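PDB 3KD4: putative protease from Parabacteroides distasonis ATCC 8503, which is of unestablished function but may be an exported protease. Local coordinates for residues 55-60 against 114-119; 304-309 against 329-334. All blocks are in the same frame, centred on the assembly; numbering follows the deposited sequence. Where two conformers were deposited one is given.

Interaction 1. Residues 55-60 against 114-119; sequences QTLKIH and LDYSII
The imidazole of H60 turns its NE2 edge to S117, and NE2 donates to OG over 2.7 Å, with the hydroxyl oxygen only 4° out of the ring plane. S117 OG stands anti to its own carbonyl carbon (chi1 -63°), which places it to meet the ring. One face of the ring has K58 O about 4.0 Å above it, offset toward the rim. The D115 carboxylate crosses the imidazole with the two planes 57° apart, OD1 coming to 3.5 Å from H60 CD2. H60 NE2 stays 4.6 Å from D115 OD1, and no bond joins them. S117 OG also bonds E24, and D115 is held by a salt bridge to R26. On the opposite side of the sheet, the phenol ring of Y116 has I118 CG1 at its edge, while L57 CD1 approaches its CD2 obliquely at 3.6 Å. I59 CD1 packs on Y116 CB at 4.0 Å. I118 CG2 touches the Q55 amide, 3.7 Å from NE2, while N51 N and T120 OG1 hold its OE1 and NE2. Antiparallel backbone bonds run in pairs between T56 and I119 and between K58 and S117, and H60 N adds a bond of 2.7 Å to D115 O. The contact joins strands 55-65 and 111-120 of a mixed sheet; strand 23-33 flanks 111-120 on its other edge, and strand 45-50 meets the L57, L114 and Y116 side chains.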
loop_
_atom_site.group_PDB
_atom_site.type_symbol
_atom_site.label_atom_id
_atom_site.label_comp_id
_atom_site.label_asym_id
_atom_site.label_seq_id
_atom_site.Cartn_x
_atom_site.Cartn_y
_atom_site.Cartn_z
ATOM N N GLN A 55 22.658 -2.203 -13.338
ATOM C CA GLN A 55 23.185 -2.286 -11.985
ATOM C C GLN A 55 24.056 -3.496 -11.779
ATOM O O GLN A 55 23.812 -4.564 -12.353
ATOM C CB GLN A 55 22.055 -2.298 -10.952
ATOM C CG GLN A 55 21.114 -1.110 -11.094
ATOM C CD GLN A 55 20.022 -1.074 -10.055
ATOM O OE1 GLN A 55 19.281 -2.036 -9.885
ATOM N NE2 GLN A 55 19.915 0.045 -9.355
ATOM N N THR A 56 25.041 -3.354 -10.911
ATOM C CA THR A 56 25.755 -4.543 -10.457
ATOM C C THR A 56 25.755 -4.613 -8.940
ATOM O O THR A 56 25.770 -3.595 -8.224
ATOM C CB THR A 56 27.180 -4.615 -10.956
ATOM O OG1 THR A 56 27.891 -3.474 -10.472
ATOM C CG2 THR A 56 27.210 -4.690 -12.479
ATOM N N LEU A 57 25.673 -5.843 -8.461
ATOM C CA LEU A 57 25.656 -6.154 -7.041
ATOM C C LEU A 57 27.038 -6.554 -6.617
ATOM O O LEU A 57 27.637 -7.422 -7.218
ATOM C CB LEU A 57 24.701 -7.305 -6.747
ATOM C CG LEU A 57 24.613 -7.830 -5.298
ATOM C CD1 LEU A 57 24.176 -6.757 -4.327
ATOM C CD2 LEU A 57 23.616 -9.048 -5.280
ATOM N N LYS A 58 27.560 -5.917 -5.591
ATOM C CA LYS A 58 28.853 -6.287 -5.063
ATOM C C LYS A 58 28.714 -6.630 -3.595
ATOM O O LYS A 58 28.301 -5.792 -2.780
ATOM C CB LYS A 58 29.774 -5.104 -5.243
ATOM C CG LYS A 58 31.064 -5.156 -4.523
ATOM C CD LYS A 58 31.909 -6.336 -4.931
ATOM C CE LYS A 58 33.341 -6.153 -4.410
ATOM N NZ LYS A 58 33.761 -4.708 -4.599
ATOM N N ILE A 59 29.087 -7.842 -3.224
ATOM C CA ILE A 59 28.971 -8.252 -1.826
ATOM C C ILE A 59 30.297 -7.947 -1.184
ATOM O O ILE A 59 31.295 -8.501 -1.584
ATOM C CB ILE A 59 28.659 -9.741 -1.711
ATOM C CG1 ILE A 59 27.368 -10.107 -2.491
ATOM C CG2 ILE A 59 28.566 -10.171 -0.236
ATOM C CD1 ILE A 59 26.126 -9.626 -1.880
ATOM N N HIS A 60 30.338 -7.067 -0.205
ATOM C CA HIS A 60 31.584 -6.730 0.432
ATOM C C HIS A 60 31.955 -7.758 1.473
ATOM O O HIS A 60 33.121 -8.084 1.624
ATOM C CB HIS A 60 31.491 -5.343 1.085
ATOM C CG HIS A 60 31.247 -4.244 0.096
ATOM N ND1 HIS A 60 32.175 -3.901 -0.875
ATOM C CD2 HIS A 60 30.182 -3.427 -0.089
ATOM C CE1 HIS A 60 31.679 -2.915 -1.614
ATOM N NE2 HIS A 60 30.462 -2.630 -1.173
ATOM N N LEU A 114 26.142 -8.514 7.013
ATOM C CA LEU A 114 26.045 -8.408 5.558
ATOM C C LEU A 114 26.273 -6.966 5.138
ATOM O O LEU A 114 25.582 -6.053 5.600
ATOM C CB LEU A 114 24.651 -8.851 5.074
ATOM C CG LEU A 114 24.361 -8.808 3.574
ATOM C CD1 LEU A 114 25.342 -9.731 2.782
ATOM C CD2 LEU A 114 22.861 -9.161 3.258
ATOM N N ASP A 115 27.144 -6.789 4.167
ATOM C CA ASP A 115 27.557 -5.479 3.671
ATOM C C ASP A 115 27.652 -5.609 2.163
ATOM O O ASP A 115 28.418 -6.448 1.659
ATOM C CB ASP A 115 28.903 -5.131 4.291
ATOM C CG ASP A 115 29.405 -3.733 3.894
ATOM O OD1 ASP A 115 28.760 -3.062 3.066
ATOM O OD2 ASP A 115 30.485 -3.335 4.381
ATOM N N TYR A 116 26.804 -4.875 1.441
ATOM C CA TYR A 116 26.803 -4.928 -0.017
ATOM C C TYR A 116 26.550 -3.573 -0.632
ATOM O O TYR A 116 25.984 -2.670 0.024
ATOM C CB TYR A 116 25.761 -5.922 -0.551
ATOM C CG TYR A 116 24.335 -5.494 -0.369
ATOM C CD1 TYR A 116 23.631 -5.825 0.774
ATOM C CD2 TYR A 116 23.684 -4.741 -1.348
ATOM C CE1 TYR A 116 22.300 -5.421 0.955
ATOM C CE2 TYR A 116 22.362 -4.340 -1.185
ATOM C CZ TYR A 116 21.681 -4.671 -0.031
ATOM O OH TYR A 116 20.372 -4.261 0.095
ATOM N N SER A 117 26.909 -3.459 -1.908
ATOM C CA SER A 117 26.569 -2.296 -2.710
ATOM C C SER A 117 25.835 -2.687 -3.967
ATOM O O SER A 117 26.106 -3.742 -4.575
ATOM C CB SER A 117 27.800 -1.518 -3.151
ATOM O OG SER A 117 28.515 -0.974 -2.054
ATOM N N ILE A 118 24.966 -1.790 -4.391
ATOM C CA ILE A 118 24.380 -1.806 -5.715
ATOM C C ILE A 118 24.951 -0.574 -6.439
ATOM O O ILE A 118 24.792 0.559 -5.976
ATOM C CB ILE A 118 22.858 -1.735 -5.646
ATOM C CG1 ILE A 118 22.329 -2.993 -4.927
ATOM C CG2 ILE A 118 22.284 -1.567 -7.077
ATOM C CD1 ILE A 118 20.812 -2.952 -4.616
ATOM N N ILE A 119 25.638 -0.815 -7.552
ATOM C CA ILE A 119 26.276 0.228 -8.329
ATOM C C ILE A 119 25.476 0.412 -9.610
ATOM O O ILE A 119 25.286 -0.536 -10.366
ATOM C CB ILE A 119 27.718 -0.125 -8.623
ATOM C CG1 ILE A 119 28.477 -0.263 -7.288
ATOM C CG2 ILE A 119 28.384 0.962 -9.549
ATOM C CD1 ILE A 119 29.477 -1.313 -7.311
#

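Interaction 2. Residues 304-309 against 329-334; sequences PSEVLA and AVKATV
P304 O receives T333 N at 2.8 Å, opening a run of antiparallel backbone bonds between 304-309 and 329-334. E306 and K331 exchange two bonds, as do L308 and A329, while S305 with A332 and V307 with V330 are the alternating non-hydrogen-bonded pairs. The L308 end is less regular: L308 N sits above the carbonyl plane of A329, 37° out of it, at 2.8 Å from A329 O. S305 CA adds a close CA-H...O contact of 3.0 Å to K331 O. The strand directions are 146° apart, well short of exactly antiparallel.

Among the side chains, E306 and K331 lie side by side and point the same way. K331 bends at chi3 and again at chi4 (92°), the second bend carrying NZ to 3.3 Å from E306 OE1, a salt bridge whose hydrogen bond is weak; OE2 of the same carboxylate bonds S359. L308 crosses the K331 chain at about a right angle, its CD1 lying 3.9 Å from K331 CB, so the aliphatic base of the lysine packs against leucine while its tip meets the acid. On the other face, S305 OG approaches A332 CB at 3.7 Å but has its hydrogen bond with I303 O.

In this five-stranded antiparallel sheet 305-312 is the middle strand and 327-334 lies next to it. Strand 337-341 flanks 327-334 and strand 353-357 flanks 305-312; helix 287-300 covers the S305 and V307 face, and Y340 touches L308 and K331 on the reverse.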
loop_
_atom_site.group_PDB
_atom_site.type_symbol
_atom_site.label_atom_id
_atom_site.label_comp_id
_atom_site.label_asym_id
_atom_site.label_seq_id
_atom_site.Cartn_x
_atom_site.Cartn_y
_atom_site.Cartn_z
ATOM N N PRO A 304 -10.573 15.223 -21.365
ATOM C CA PRO A 304 -9.340 15.772 -20.843
ATOM C C PRO A 304 -8.937 15.017 -19.580
ATOM O O PRO A 304 -9.751 14.891 -18.654
ATOM C CB PRO A 304 -9.703 17.232 -20.565
ATOM C CG PRO A 304 -10.834 17.493 -21.490
ATOM C CD PRO A 304 -11.622 16.256 -21.476
ATOM N N SER A 305 -7.709 14.503 -19.578
ATOM C CA SER A 305 -7.230 13.603 -18.543
ATOM C C SER A 305 -5.763 13.851 -18.201
ATOM O O SER A 305 -4.964 14.349 -19.018
ATOM C CB SER A 305 -7.408 12.124 -18.972
ATOM O OG SER A 305 -8.794 11.842 -19.239
ATOM N N GLU A 306 -5.404 13.480 -16.987
ATOM C CA GLU A 306 -4.023 13.600 -16.509
ATOM C C GLU A 306 -3.684 12.494 -15.510
ATOM O O GLU A 306 -4.544 12.077 -14.726
ATOM C CB GLU A 306 -3.876 14.925 -15.770
ATOM C CG GLU A 306 -3.180 16.018 -16.499
ATOM C CD GLU A 306 -2.839 17.195 -15.556
ATOM O OE1 GLU A 306 -3.782 17.850 -15.097
ATOM O OE2 GLU A 306 -1.636 17.409 -15.271
ATOM N N VAL A 307 -2.421 12.087 -15.479
ATOM C CA VAL A 307 -1.926 11.152 -14.474
ATOM C C VAL A 307 -1.729 11.915 -13.157
ATOM O O VAL A 307 -1.335 13.096 -13.143
ATOM C CB VAL A 307 -0.629 10.443 -14.954
ATOM C CG1 VAL A 307 -0.062 9.530 -13.872
ATOM C CG2 VAL A 307 -0.904 9.650 -16.259
ATOM N N LEU A 308 -2.043 11.244 -12.053
ATOM C CA LEU A 308 -1.866 11.784 -10.713
ATOM C C LEU A 308 -0.946 10.881 -9.922
ATOM O O LEU A 308 -1.017 9.655 -10.023
ATOM C CB LEU A 308 -3.216 11.843 -9.978
ATOM C CG LEU A 308 -4.407 12.480 -10.700
ATOM C CD1 LEU A 308 -5.651 12.473 -9.771
ATOM C CD2 LEU A 308 -4.059 13.917 -11.152
ATOM N N ALA A 309 -0.112 11.502 -9.117
ATOM C CA ALA A 309 0.725 10.822 -8.153
ATOM C C ALA A 309 0.124 11.007 -6.752
ATOM O O ALA A 309 -0.319 12.105 -6.399
ATOM C CB ALA A 309 2.159 11.366 -8.209
ATOM N N ALA A 329 -3.021 7.334 -10.229
ATOM C CA ALA A 329 -4.396 7.395 -10.657
ATOM C C ALA A 329 -4.456 8.264 -11.900
ATOM O O ALA A 329 -3.455 8.876 -12.322
ATOM C CB ALA A 329 -5.278 7.959 -9.504
ATOM N N VAL A 330 -5.630 8.313 -12.497
ATOM C CA VAL A 330 -5.887 9.159 -13.627
ATOM C C VAL A 330 -7.121 9.990 -13.296
ATOM O O VAL A 330 -8.119 9.474 -12.786
ATOM C CB VAL A 330 -6.083 8.323 -14.896
ATOM C CG1 VAL A 330 -6.482 9.196 -16.119
ATOM C CG2 VAL A 330 -4.800 7.525 -15.189
ATOM N N LYS A 331 -7.027 11.283 -13.572
ATOM C CA LYS A 331 -8.139 12.208 -13.470
ATOM C C LYS A 331 -8.755 12.339 -14.871
ATOM O O LYS A 331 -8.023 12.562 -15.835
ATOM C CB LYS A 331 -7.567 13.561 -13.005
ATOM C CG LYS A 331 -8.422 14.765 -13.154
ATOM C CD LYS A 331 -7.747 15.987 -12.480
ATOM C CE LYS A 331 -6.566 16.593 -13.241
ATOM N NZ LYS A 331 -6.934 17.705 -14.163
ATOM N N ALA A 332 -10.083 12.208 -14.977
ATOM C CA ALA A 332 -10.812 12.408 -16.245
ATOM C C ALA A 332 -11.902 13.455 -16.043
ATOM O O ALA A 332 -12.698 13.360 -15.120
ATOM C CB ALA A 332 -11.430 11.119 -16.741
ATOM N N THR A 333 -11.926 14.462 -16.902
ATOM C CA THR A 333 -12.948 15.509 -16.802
ATOM C C THR A 333 -14.098 15.160 -17.737
ATOM O O THR A 333 -13.908 15.131 -18.946
ATOM C CB THR A 333 -12.383 16.857 -17.178
ATOM O OG1 THR A 333 -11.227 17.086 -16.374
ATOM C CG2 THR A 333 -13.419 17.984 -16.943
ATOM N N VAL A 334 -15.257 14.857 -17.162
ATOM C CA VAL A 334 -16.417 14.369 -17.896
ATOM C C VAL A 334 -17.535 15.411 -17.741
ATOM O O VAL A 334 -18.035 15.624 -16.625
ATOM C CB VAL A 334 -16.848 13.002 -17.341
ATOM C CG1 VAL A 334 -18.190 12.544 -17.933
ATOM C CG2 VAL A 334 -15.706 11.945 -17.546
#

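How the interactions relate
Interactions 1 and 2 belong to separate sheets and do not touch: their centres lie 39 Å apart and their nearest atoms about 21 Å apart. They follow in series along the chain, 55-60 with 114-119 being complete well before 304-309 meets 329-334. Each joins neighbouring antiparallel strands, but the connections differ: the 53 residues between the segments of interaction 1 include 21 in strands, whereas only 19 residues separate those of interaction 2. Both segments of interaction 1 belong to the DUF3857 region. A glycerol, probably from the crystallisation liquor, lies about 4 Å from the I59 side chain, and likewise one from that of V330; neither establishes an active site.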